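Local atomic coordinates of protein TP_0956 (Treponema pallidum subsp. pallidum, PDB entry 3U64), a protein that is a lipoprotein of tetratricopeptide-repeat type that probably serves a TRAP transporter as its T component and may mediate protein-protein interactions. Residues D39-V44 against N277-I282. Sequence-based numbering, arbitrary orientation.
Sequences DDLDLV and NKLLVI
Leu-41, Val-44 and Leu-279 form an apolar contact between the N-terminal turns of two helices, 41-61 and 278-293, which brings the first long helix of the chain against a helix near its C-terminus. Leu-279 carries most of it. Its CG stands anti to the backbone N (chi1 176°), and its two methyls touch different neighbours: CD1 presses on CD2 of Leu-41 at 3.4 Å, tight for two methyls, while CD2 meets Val-44 CG1 tip to tip at 4.0 Å. A forked leucine suits this place because each methyl serves a different neighbour. Leu-41 CD2 also lies 4.2 Å from Ile-282 CG2, one helical turn beyond Leu-279.

Beside this apolar contact, Asp-39 and Lys-278 run side by side, the aliphatic CD of the lysine 4.1 Å from Asp-39 CB. Asp-39 OD2 and Lys-278 NZ stay 4.2 Å apart, beyond a salt bridge, and any attraction is probably weak; Lys-278 pairs with Glu-272, Asp-39 with Arg-112 of the second subunit. Asp-40 turns away, its OD1 accepting from Leu-43 N at 2.9 Å; its other oxygen pairs with Arg-105 of that subunit. The whole is apolar helix-helix packing in an all-helical T-component of the TPR clan, with an aspartate N-cap starting helix 41-61.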
ATOM      1  N   ASP A  39      -2.649  16.774   1.298  1.00 40.47           N
ATOM      2  CA  ASP A  39      -1.844  17.161   2.467  1.00 45.16           C
ATOM      3  C   ASP A  39      -1.465  15.966   3.364  1.00 42.94           C
ATOM      4  O   ASP A  39      -0.697  16.105   4.318  1.00 49.59           O
ATOM      5  CB  ASP A  39      -2.481  18.309   3.280  1.00 56.18           C
ATOM      6  CG  ASP A  39      -3.903  18.002   3.754  1.00 66.60           C
ATOM      7  OD1 ASP A  39      -4.278  16.822   3.839  1.00 55.32           O
ATOM      8  OD2 ASP A  39      -4.653  18.961   4.051  1.00 84.79           O
ATOM      9  N   ASP A  40      -1.984  14.791   3.026  1.00 44.80           N
ATOM     10  CA  ASP A  40      -1.713  13.567   3.780  1.00 43.59           C
ATOM     11  C   ASP A  40      -0.666  12.697   3.080  1.00 40.15           C
ATOM     12  O   ASP A  40      -0.976  11.978   2.131  1.00 36.54           O
ATOM     13  CB  ASP A  40      -2.998  12.768   3.940  1.00 40.80           C
ATOM     14  CG  ASP A  40      -2.849  11.629   4.934  1.00 45.01           C
ATOM     15  OD1 ASP A  40      -2.203  10.611   4.610  1.00 53.10           O
ATOM     16  OD2 ASP A  40      -3.389  11.756   6.046  1.00 40.22           O
ATOM     17  N   LEU A  41       0.568  12.754   3.560  1.00 36.98           N
ATOM     18  CA  LEU A  41       1.667  12.019   2.941  1.00 47.21           C
ATOM     19  C   LEU A  41       1.421  10.515   2.875  1.00 47.33           C
ATOM     20  O   LEU A  41       1.677   9.887   1.855  1.00 51.91           O
ATOM     21  CB  LEU A  41       2.978  12.299   3.675  1.00 46.55           C
ATOM     22  CG  LEU A  41       3.332  13.777   3.823  1.00 48.22           C
ATOM     23  CD1 LEU A  41       4.691  13.954   4.527  1.00 47.24           C
ATOM     24  CD2 LEU A  41       3.342  14.432   2.474  1.00 44.56           C
ATOM     25  N   ASP A  42       0.924   9.939   3.959  1.00 42.17           N
ATOM     26  CA  ASP A  42       0.751   8.488   4.021  1.00 44.76           C
ATOM     27  C   ASP A  42      -0.198   7.959   2.947  1.00 40.67           C
ATOM     28  O   ASP A  42       0.065   6.914   2.357  1.00 41.03           O
ATOM     29  CB  ASP A  42       0.305   8.042   5.415  1.00 46.27           C
ATOM     30  CG  ASP A  42       1.412   8.192   6.455  1.00 63.82           C
ATOM     31  OD1 ASP A  42       2.596   8.205   6.060  1.00 58.95           O
ATOM     32  OD2 ASP A  42       1.099   8.299   7.666  1.00 82.71           O
ATOM     33  N   LEU A  43      -1.295   8.668   2.695  1.00 34.36           N
ATOM     34  CA  LEU A  43      -2.226   8.257   1.643  1.00 42.66           C
ATOM     35  C   LEU A  43      -1.535   8.230   0.281  1.00 39.70           C
ATOM     36  O   LEU A  43      -1.753   7.321  -0.520  1.00 37.17           O
ATOM     37  CB  LEU A  43      -3.447   9.187   1.577  1.00 36.89           C
ATOM     38  CG  LEU A  43      -4.517   8.939   2.636  1.00 38.13           C
ATOM     39  CD1 LEU A  43      -5.570  10.033   2.622  1.00 32.38           C
ATOM     40  CD2 LEU A  43      -5.138   7.584   2.409  1.00 37.64           C
ATOM     41  N   VAL A  44      -0.708   9.237   0.022  1.00 39.04           N
ATOM     42  CA  VAL A  44       0.032   9.296  -1.230  1.00 28.96           C
ATOM     43  C   VAL A  44       1.055   8.148  -1.299  1.00 41.64           C
ATOM     44  O   VAL A  44       1.048   7.374  -2.250  1.00 43.35           O
ATOM     45  CB  VAL A  44       0.683  10.656  -1.428  1.00 30.68           C
ATOM     46  CG1 VAL A  44       1.355  10.717  -2.766  1.00 37.17           C
ATOM     47  CG2 VAL A  44      -0.390  11.748  -1.350  1.00 39.14           C
ATOM     48  N   ASN A 277       0.306  22.323  -6.175  1.00 42.98           N
ATOM     49  CA  ASN A 277       1.379  21.534  -5.559  1.00 34.22           C
ATOM     50  C   ASN A 277       1.479  21.640  -4.042  1.00 36.17           C
ATOM     51  O   ASN A 277       2.562  21.538  -3.460  1.00 37.37           O
ATOM     52  CB  ASN A 277       2.728  21.803  -6.238  1.00 36.20           C
ATOM     53  CG  ASN A 277       2.814  21.156  -7.622  1.00 55.62           C
ATOM     54  OD1 ASN A 277       2.071  20.222  -7.925  1.00 62.87           O
ATOM     55  ND2 ASN A 277       3.717  21.652  -8.461  1.00 58.91           N
ATOM     56  N   LYS A 278       0.334  21.816  -3.397  1.00 33.92           N
ATOM     57  CA  LYS A 278       0.305  21.772  -1.942  1.00 33.75           C
ATOM     58  C   LYS A 278       1.130  20.596  -1.396  1.00 32.59           C
ATOM     59  O   LYS A 278       1.872  20.745  -0.423  1.00 35.17           O
ATOM     60  CB  LYS A 278      -1.136  21.720  -1.413  1.00 32.86           C
ATOM     61  CG  LYS A 278      -1.224  21.994   0.082  1.00 46.78           C
ATOM     62  CD  LYS A 278      -2.503  21.455   0.709  1.00 51.93           C
ATOM     63  CE  LYS A 278      -3.722  22.220   0.276  1.00 62.42           C
ATOM     64  NZ  LYS A 278      -4.961  21.604   0.823  1.00 69.00           N
ATOM     65  N   LEU A 279       1.033  19.428  -2.023  1.00 34.41           N
ATOM     66  CA  LEU A 279       1.780  18.272  -1.526  1.00 28.80           C
ATOM     67  C   LEU A 279       3.298  18.529  -1.504  1.00 34.08           C
ATOM     68  O   LEU A 279       3.979  18.253  -0.523  1.00 31.37           O
ATOM     69  CB  LEU A 279       1.464  17.024  -2.347  1.00 38.24           C
ATOM     70  CG  LEU A 279       2.279  15.771  -1.973  1.00 42.55           C
ATOM     71  CD1 LEU A 279       1.971  15.283  -0.570  1.00 36.27           C
ATOM     72  CD2 LEU A 279       2.065  14.649  -2.972  1.00 47.29           C
ATOM     73  N   LEU A 280       3.833  19.064  -2.588  1.00 34.52           N
ATOM     74  CA  LEU A 280       5.271  19.298  -2.646  1.00 40.09           C
ATOM     75  C   LEU A 280       5.714  20.357  -1.625  1.00 40.69           C
ATOM     76  O   LEU A 280       6.749  20.207  -0.983  1.00 39.73           O
ATOM     77  CB  LEU A 280       5.698  19.671  -4.068  1.00 45.24           C
ATOM     78  CG  LEU A 280       5.785  18.482  -5.037  1.00 54.23           C
ATOM     79  CD1 LEU A 280       4.478  17.711  -5.110  1.00 56.71           C
ATOM     80  CD2 LEU A 280       6.205  18.934  -6.432  1.00 52.81           C
ATOM     81  N   VAL A 281       4.912  21.409  -1.461  1.00 38.27           N
ATOM     82  CA  VAL A 281       5.172  22.415  -0.432  1.00 32.17           C
ATOM     83  C   VAL A 281       5.258  21.785   0.965  1.00 34.39           C
ATOM     84  O   VAL A 281       6.201  22.064   1.719  1.00 38.62           O
ATOM     85  CB  VAL A 281       4.102  23.540  -0.481  1.00 40.26           C
ATOM     86  CG1 VAL A 281       4.195  24.459   0.750  1.00 34.45           C
ATOM     87  CG2 VAL A 281       4.243  24.332  -1.784  1.00 35.40           C
ATOM     88  N   ILE A 282       4.283  20.933   1.296  1.00 37.01           N
ATOM     89  CA  ILE A 282       4.293  20.183   2.559  1.00 36.72           C
ATOM     90  C   ILE A 282       5.571  19.382   2.716  1.00 36.35           C
ATOM     91  O   ILE A 282       6.164  19.357   3.800  1.00 32.05           O
ATOM     92  CB  ILE A 282       3.125  19.155   2.681  1.00 43.49           C
ATOM     93  CG1 ILE A 282       1.759  19.836   2.562  1.00 38.75           C
ATOM     94  CG2 ILE A 282       3.240  18.353   4.006  1.00 33.04           C
ATOM     95  CD1 ILE A 282       1.549  20.881   3.566  1.00 42.10           C
TER